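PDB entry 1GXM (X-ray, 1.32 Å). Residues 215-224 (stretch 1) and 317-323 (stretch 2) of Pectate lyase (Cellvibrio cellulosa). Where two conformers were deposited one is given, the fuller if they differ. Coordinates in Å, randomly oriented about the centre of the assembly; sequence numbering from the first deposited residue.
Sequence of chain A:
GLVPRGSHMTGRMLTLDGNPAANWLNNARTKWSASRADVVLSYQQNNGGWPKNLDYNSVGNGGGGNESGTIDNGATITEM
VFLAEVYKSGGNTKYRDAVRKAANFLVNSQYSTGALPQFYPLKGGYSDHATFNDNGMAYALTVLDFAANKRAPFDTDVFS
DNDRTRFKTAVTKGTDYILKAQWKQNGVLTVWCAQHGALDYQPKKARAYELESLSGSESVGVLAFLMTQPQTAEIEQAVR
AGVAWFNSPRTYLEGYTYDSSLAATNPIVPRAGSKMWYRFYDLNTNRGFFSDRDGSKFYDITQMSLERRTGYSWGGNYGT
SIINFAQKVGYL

Stretch 1 215-224: SGSESVGVLA
Stretch 2, residues 317-323: NYGTSII

Two helical segments, 98 or more residues apart in sequence at their points of contact, lie side by side and run almost parallel. The axes of helices 219-224 and 318-323 approach to 9.6 Å, with 12° between their N-to-C directions. Register is set by two CA pairs: Ser217 CA lies 5.6 Å from Tyr318 CA, and Val220 CA lies 6.0 Å from Ile322 CA. No hydrogen bond crosses the contact; its 341 Å² of buried surface rests on packing.

Ile322 (phi/psi -74/-33) is covered most. Its CA-to-CB bond points toward stretch 1, and chi1 of -158° (t) with chi2 of 68° (p) brings Ile322 CD1 to 3.8 Å from Val220 O and 3.9 Å from Ala224 N. These two backbone atoms are themselves joined by the helical hydrogen bond from Ala224 N to Val220 O, 2.9 Å, so the methyl lies against polar groups already paired with each other. Ile322 CG1 meets Leu223 CB at 4.0 Å, and Ile322 CD1 reaches Ala224 CB at 4.3 Å. A long, branched apolar chain can thus touch Val220, Leu223 and Ala224, one turn of the neighbouring helix, while the small alanine adds a methyl without demanding much room. Leu223 adopts chi1 -68° (m) and chi2 167° (t).

Tyr318 (phi/psi -66/-39) governs the N-terminal end. With chi1 -53° (m) and chi2 -45°, the Tyr318 ring lies beside Ser217, and Ser217 CB sits 3.9 Å from the Tyr318 ring centroid and 13° off the normal, a CH-pi contact over the face. Ser217 N is over one face too, 3.6 Å from Tyr318 CD2. Gly216 O comes to 3.2 Å from Tyr318 CB and is buried by the contact without a polar partner. Glycine suits this close passage: an ideal CB on Gly216 would point toward stretch 2 and lie only 3.3 Å from Tyr318 CD2.

Val220 (phi/psi -59/-51, chi1 174°, t) links the two ends, its CA-to-CB bond pointing toward stretch 2. Val220 CG2 approaches Tyr318 O at 3.2 Å and Tyr318 CB at 4.2 Å; Val220 CG1 packs at 4.0 Å from Ile322 CB and 3.7 Å from Ser321 OG. Beta-branching places two methyls close to the backbone, where they can meet different residues across the narrow gap. Ser321 (chi1 65°, p) is short enough to border this valine while remaining exposed.

Behind the contact, Ser215 (chi1 179°, t) helps shape the turn into the first helix: Glu218 N donates to Ser215 OG at 2.9 Å, and Ser219 OG (chi1 -69°, m) donates to Ser215 O at 2.8 Å.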

ATOM      1  N   SER A 215      -0.428   2.439 -11.814  1.00  7.45           N
ATOM      2  CA  SER A 215       0.685   1.831 -11.105  1.00  7.19           C
ATOM      3  C   SER A 215       0.591   0.325 -11.146  1.00  7.94           C
ATOM      4  O   SER A 215      -0.285  -0.277 -10.540  1.00  8.24           O
ATOM      5  CB  SER A 215       0.704   2.256  -9.646  1.00  8.36           C
ATOM      6  OG  SER A 215       1.786   1.637  -8.956  1.00  8.34           O
ATOM      7  N   GLY A 216       1.533  -0.295 -11.837  1.00  7.85           N
ATOM      8  CA  GLY A 216       1.621  -1.734 -11.839  1.00  7.95           C
ATOM      9  C   GLY A 216       2.025  -2.276 -10.487  1.00  8.62           C
ATOM     10  O   GLY A 216       1.632  -3.369 -10.123  1.00  9.58           O
ATOM     11  N   SER A 217       2.825  -1.519  -9.747  1.00  8.55           N
ATOM     12  CA  SER A 217       3.345  -1.966  -8.461  1.00  9.31           C
ATOM     13  C   SER A 217       2.346  -1.809  -7.333  1.00  9.79           C
ATOM     14  O   SER A 217       2.171  -2.707  -6.539  1.00 11.86           O
ATOM     15  CB  SER A 217       4.610  -1.190  -8.124  1.00 10.08           C
ATOM     16  OG  SER A 217       4.395   0.192  -8.320  1.00 11.02           O
ATOM     17  N   GLU A 218       1.686  -0.670  -7.251  1.00  8.48           N
ATOM     18  CA  GLU A 218       0.867  -0.373  -6.073  1.00  8.55           C
ATOM     19  C   GLU A 218      -0.552  -0.859  -6.200  1.00  8.22           C
ATOM     20  O   GLU A 218      -1.244  -0.991  -5.199  1.00  9.20           O
ATOM     21  CB  GLU A 218       0.869   1.127  -5.744  1.00  9.11           C
ATOM     22  CG  GLU A 218       2.250   1.739  -5.633  1.00 10.45           C
ATOM     23  CD  GLU A 218       3.131   1.132  -4.564  1.00 12.03           C
ATOM     24  OE1 GLU A 218       2.672   0.327  -3.740  1.00 13.30           O
ATOM     25  OE2 GLU A 218       4.303   1.513  -4.541  1.00 15.07           O
ATOM     26  N   SER A 219      -0.997  -1.132  -7.413  1.00  7.41           N
ATOM     27  CA  SER A 219      -2.382  -1.514  -7.589  1.00  7.66           C
ATOM     28  C   SER A 219      -2.658  -2.906  -7.042  1.00  7.97           C
ATOM     29  O   SER A 219      -3.779  -3.202  -6.703  1.00  8.29           O
ATOM     30  CB  SER A 219      -2.781  -1.391  -9.037  1.00  7.86           C
ATOM     31  OG  SER A 219      -2.827  -0.032  -9.401  1.00  7.89           O
ATOM     32  N   VAL A 220      -1.628  -3.735  -6.896  1.00  8.50           N
ATOM     33  CA  VAL A 220      -1.768  -5.068  -6.309  1.00  9.01           C
ATOM     34  C   VAL A 220      -2.312  -4.967  -4.891  1.00  8.51           C
ATOM     35  O   VAL A 220      -3.305  -5.597  -4.533  1.00  9.48           O
ATOM     36  CB  VAL A 220      -0.417  -5.783  -6.266  1.00  9.75           C
ATOM     37  CG1 VAL A 220      -0.520  -7.115  -5.535  1.00 11.24           C
ATOM     38  CG2 VAL A 220       0.135  -5.961  -7.674  1.00 11.08           C
ATOM     39  N   GLY A 221      -1.676  -4.134  -4.079  1.00  8.23           N
ATOM     40  CA  GLY A 221      -2.067  -4.011  -2.693  1.00  8.56           C
ATOM     41  C   GLY A 221      -3.440  -3.406  -2.541  1.00  8.28           C
ATOM     42  O   GLY A 221      -4.163  -3.718  -1.597  1.00  8.37           O
ATOM     43  N   VAL A 222      -3.798  -2.501  -3.438  1.00  8.51           N
ATOM     44  CA  VAL A 222      -5.134  -1.903  -3.383  1.00  8.22           C
ATOM     45  C   VAL A 222      -6.172  -2.997  -3.623  1.00  8.21           C
ATOM     46  O   VAL A 222      -7.163  -3.113  -2.915  1.00  8.54           O
ATOM     47  CB  VAL A 222      -5.295  -0.790  -4.419  1.00  8.18           C
ATOM     48  CG1 VAL A 222      -6.709  -0.238  -4.361  1.00  9.12           C
ATOM     49  CG2 VAL A 222      -4.309   0.337  -4.175  1.00  9.34           C
ATOM     50  N   LEU A 223      -5.949  -3.809  -4.645  1.00  8.43           N
ATOM     51  CA  LEU A 223      -6.833  -4.939  -4.905  1.00  8.58           C
ATOM     52  C   LEU A 223      -6.884  -5.910  -3.735  1.00  8.44           C
ATOM     53  O   LEU A 223      -7.935  -6.391  -3.353  1.00  9.51           O
ATOM     54  CB  LEU A 223      -6.429  -5.653  -6.185  1.00  8.78           C
ATOM     55  CG  LEU A 223      -6.668  -4.818  -7.428  1.00  9.11           C
ATOM     56  CD1 LEU A 223      -5.968  -5.428  -8.643  1.00  9.08           C
ATOM     57  CD2 LEU A 223      -8.141  -4.631  -7.741  1.00  9.46           C
ATOM     58  N   ALA A 224      -5.735  -6.185  -3.155  1.00  8.44           N
ATOM     59  CA  ALA A 224      -5.672  -7.090  -2.025  1.00  9.24           C
ATOM     60  C   ALA A 224      -6.506  -6.520  -0.874  1.00  9.41           C
ATOM     61  O   ALA A 224      -7.278  -7.238  -0.242  1.00  9.96           O
ATOM     62  CB  ALA A 224      -4.242  -7.292  -1.607  1.00  9.40           C
ATOM     63  N   ASN A 317       7.484  -8.306 -11.524  1.00  9.00           N
ATOM     64  CA  ASN A 317       6.558  -9.404 -11.548  1.00 10.31           C
ATOM     65  C   ASN A 317       5.318  -9.100 -10.706  1.00 10.95           C
ATOM     66  O   ASN A 317       4.814  -9.944  -9.981  1.00 13.75           O
ATOM     67  CB  ASN A 317       7.373 -10.637 -11.097  1.00 12.34           C
ATOM     68  CG  ASN A 317       6.497 -11.821 -10.776  0.50 10.69           C
ATOM     69  OD1 ASN A 317       6.693 -12.604  -9.837  0.50 10.68           O
ATOM     70  ND2 ASN A 317       5.511 -11.974 -11.616  0.50 10.06           N
ATOM     71  N   TYR A 318       4.796  -7.895 -10.845  1.00  9.45           N
ATOM     72  CA  TYR A 318       3.808  -7.397  -9.901  1.00  9.17           C
ATOM     73  C   TYR A 318       2.506  -8.159  -9.934  1.00  9.54           C
ATOM     74  O   TYR A 318       1.893  -8.361  -8.911  1.00 10.42           O
ATOM     75  CB  TYR A 318       3.491  -5.943 -10.238  1.00  9.90           C
ATOM     76  CG  TYR A 318       4.668  -5.035 -10.334  1.00  9.83           C
ATOM     77  CD1 TYR A 318       5.685  -5.050  -9.394  1.00  9.77           C
ATOM     78  CD2 TYR A 318       4.761  -4.135 -11.373  1.00  9.14           C
ATOM     79  CE1 TYR A 318       6.751  -4.187  -9.497  1.00 10.02           C
ATOM     80  CE2 TYR A 318       5.815  -3.301 -11.487  1.00  9.39           C
ATOM     81  CZ  TYR A 318       6.804  -3.307 -10.563  1.00  9.60           C
ATOM     82  OH  TYR A 318       7.848  -2.426 -10.671  1.00 12.81           O
ATOM     83  N   GLY A 319       2.073  -8.539 -11.117  1.00  9.90           N
ATOM     84  CA  GLY A 319       0.753  -9.129 -11.285  1.00 10.62           C
ATOM     85  C   GLY A 319       0.594 -10.564 -10.812  1.00 10.40           C
ATOM     86  O   GLY A 319      -0.510 -10.984 -10.508  1.00 10.42           O
ATOM     87  N   THR A 320       1.674 -11.326 -10.780  1.00 10.72           N
ATOM     88  CA  THR A 320       1.596 -12.757 -10.481  1.00 11.61           C
ATOM     89  C   THR A 320       0.812 -13.031  -9.232  1.00 12.05           C
ATOM     90  O   THR A 320      -0.108 -13.844  -9.223  1.00 13.24           O
ATOM     91  CB  THR A 320       3.006 -13.326 -10.399  1.00 11.27           C
ATOM     92  OG1 THR A 320       3.604 -13.135 -11.686  1.00 13.52           O
ATOM     93  CG2 THR A 320       2.999 -14.842 -10.134  1.00 14.15           C
ATOM     94  N   SER A 321       1.155 -12.340  -8.169  1.00 12.93           N
ATOM     95  CA  SER A 321       0.575 -12.645  -6.874  1.00 13.92           C
ATOM     96  C   SER A 321      -0.944 -12.391  -6.878  1.00 13.09           C
ATOM     97  O   SER A 321      -1.730 -13.220  -6.417  1.00 13.54           O
ATOM     98  CB  SER A 321       1.270 -11.850  -5.779  1.00 15.38           C
ATOM     99  OG  SER A 321       1.058 -10.484  -5.925  1.00 19.01           O
ATOM    100  N   ILE A 322      -1.364 -11.254  -7.404  1.00 12.46           N
ATOM    101  CA  ILE A 322      -2.782 -10.932  -7.348  1.00 12.07           C
ATOM    102  C   ILE A 322      -3.580 -11.758  -8.325  1.00 11.92           C
ATOM    103  O   ILE A 322      -4.710 -12.109  -8.049  1.00 12.14           O
ATOM    104  CB  ILE A 322      -3.046  -9.411  -7.535  1.00 12.57           C
ATOM    105  CG1 ILE A 322      -4.404  -9.033  -6.942  1.00 13.20           C
ATOM    106  CG2 ILE A 322      -2.904  -8.970  -8.970  1.00 13.53           C
ATOM    107  CD1 ILE A 322      -4.464  -9.133  -5.437  1.00 14.81           C
ATOM    108  N   ILE A 323      -2.992 -12.085  -9.466  1.00 11.43           N
ATOM    109  CA  ILE A 323      -3.677 -12.908 -10.465  1.00 12.02           C
ATOM    110  C   ILE A 323      -3.889 -14.305  -9.921  1.00 12.78           C
ATOM    111  O   ILE A 323      -4.983 -14.859 -10.025  1.00 12.75           O
ATOM    112  CB  ILE A 323      -2.873 -12.944 -11.774  1.00 11.84           C
ATOM    113  CG1 ILE A 323      -2.979 -11.576 -12.442  1.00 12.77           C
ATOM    114  CG2 ILE A 323      -3.354 -14.075 -12.685  1.00 13.89           C
ATOM    115  CD1 ILE A 323      -2.048 -11.419 -13.598  1.00 13.21           C
TER